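Local structure of organic hydroperoxide resistance protein OHRB (Bacillus subtilis, 2BJO) at residues S73-Q78 against V94-N99. The protein helps Bacillus subtilis resist organic hydroperoxides, as a stress-response member of the OsmC/Ohr family. The protein carries 3 engineered substitutions. Residues are numbered along the deposited sequence; the frame is centred on the assembly and turned at random.
Sequences SEIEGQ and VTLVVN
Q78 lies beside T95 and passes V97 at a slant on one face of a two-stranded antiparallel pairing. Its CG is anti to the carbonyl carbon (chi1 -49°), and the chain runs extended from there. The amide end thus leans toward the other strand, between T95 and V97. Q78 OE1 lies 3.7 Å from T95 CG2. Q78 NE2 touches V97 CG2 at the same distance. Q78 NE2 donates a short hydrogen bond, 2.5 Å, to E76 OE1. The carboxylate oxygen lies in the Q78 amide plane but is met from above its own plane. This bond helps fix the amide's turn. Both segments belong to the beta hairpin of strands 74-84 and 89-99 in the OsmC-like fold. Three hydrogen-bonded pairs, E74-N99, E76-V97 and Q78-T95, hold the backbones, each with two N-H to O bonds. On the opposite face I75 and V98 run alongside each other, I75 CG1 4.1 Å from V98 CG1. G77 has no side chain, and L96 CD2 rests 3.7 Å from its CA. I75 and L96 pack on F56 of helix 44-65. Residues 75-78 pair antiparallel with a strand of the second subunit, so the sheet continues across the dimer interface.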
# COMPACT_ATOMS: atom_id res chain seq x y z
N SER A 73 5.22 3.16 20.10
CA SER A 73 5.88 3.63 18.89
C SER A 73 4.96 4.49 18.02
O SER A 73 3.72 4.39 18.05
CB SER A 73 6.47 2.48 18.05
OG SER A 73 5.45 1.65 17.51
N GLU A 74 5.65 5.34 17.26
CA GLU A 74 5.11 6.14 16.18
C GLU A 74 6.09 5.95 15.04
O GLU A 74 7.31 6.17 15.21
CB GLU A 74 4.99 7.62 16.51
CG GLU A 74 3.89 7.94 17.49
CD GLU A 74 3.74 9.43 17.80
OE1 GLU A 74 4.15 10.28 16.99
OE2 GLU A 74 3.20 9.77 18.88
N ILE A 75 5.53 5.53 13.91
CA ILE A 75 6.23 5.35 12.64
C ILE A 75 5.64 6.26 11.56
O ILE A 75 4.46 6.12 11.18
CB ILE A 75 6.19 3.89 12.19
CG1 ILE A 75 6.90 3.09 13.30
CG2 ILE A 75 6.86 3.75 10.83
CD1 ILE A 75 6.61 1.67 13.28
N GLU A 76 6.49 7.17 11.08
CA GLU A 76 6.09 8.02 9.96
C GLU A 76 6.59 7.38 8.67
O GLU A 76 7.78 7.37 8.43
CB GLU A 76 6.61 9.46 10.00
CG GLU A 76 5.87 10.39 9.03
CD GLU A 76 6.54 11.75 8.84
OE1 GLU A 76 7.76 11.95 8.99
OE2 GLU A 76 5.85 12.73 8.53
N GLY A 77 5.66 6.89 7.86
CA GLY A 77 5.98 6.41 6.53
C GLY A 77 5.99 7.59 5.56
O GLY A 77 5.06 8.39 5.56
N GLN A 78 7.06 7.68 4.77
CA GLN A 78 7.27 8.75 3.79
C GLN A 78 7.54 8.10 2.43
O GLN A 78 8.59 7.50 2.17
CB GLN A 78 8.42 9.67 4.20
CG GLN A 78 8.34 10.13 5.64
CD GLN A 78 9.56 10.91 6.03
OE1 GLN A 78 10.59 10.83 5.35
NE2 GLN A 78 9.46 11.68 7.11
N VAL A 94 10.95 5.08 -0.39
CA VAL A 94 10.32 4.98 0.93
C VAL A 94 11.30 5.30 2.06
O VAL A 94 12.37 4.71 2.09
CB VAL A 94 9.74 3.56 1.24
CG1 VAL A 94 9.07 3.50 2.62
CG2 VAL A 94 8.72 3.09 0.21
N THR A 95 10.93 6.19 2.98
CA THR A 95 11.63 6.36 4.25
C THR A 95 10.65 6.07 5.39
O THR A 95 9.49 6.45 5.35
CB THR A 95 12.34 7.74 4.29
OG1 THR A 95 13.41 7.71 3.32
CG2 THR A 95 12.96 8.02 5.65
N LEU A 96 11.11 5.37 6.43
CA LEU A 96 10.34 5.14 7.66
C LEU A 96 11.11 5.76 8.83
O LEU A 96 12.26 5.39 9.05
CB LEU A 96 10.06 3.65 7.90
CG LEU A 96 9.33 2.85 6.81
CD1 LEU A 96 9.47 1.35 7.01
CD2 LEU A 96 7.85 3.20 6.71
N VAL A 97 10.48 6.68 9.56
CA VAL A 97 11.13 7.37 10.69
C VAL A 97 10.46 6.76 11.91
O VAL A 97 9.26 6.94 12.13
CB VAL A 97 10.99 8.89 10.69
CG1 VAL A 97 11.88 9.53 11.78
CG2 VAL A 97 11.39 9.50 9.35
N VAL A 98 11.25 6.04 12.70
CA VAL A 98 10.73 5.29 13.83
C VAL A 98 11.04 5.96 15.18
O VAL A 98 12.21 6.14 15.53
CB VAL A 98 11.31 3.87 13.82
CG1 VAL A 98 10.68 3.05 14.93
CG2 VAL A 98 11.08 3.20 12.46
N ASN A 99 9.96 6.29 15.89
CA ASN A 99 9.98 6.88 17.22
C ASN A 99 9.53 5.77 18.16
O ASN A 99 8.36 5.40 18.12
CB ASN A 99 9.12 8.14 17.33
CG ASN A 99 9.06 8.73 18.75
OD1 ASN A 99 9.85 8.40 19.64
ND2 ASN A 99 8.08 9.59 18.98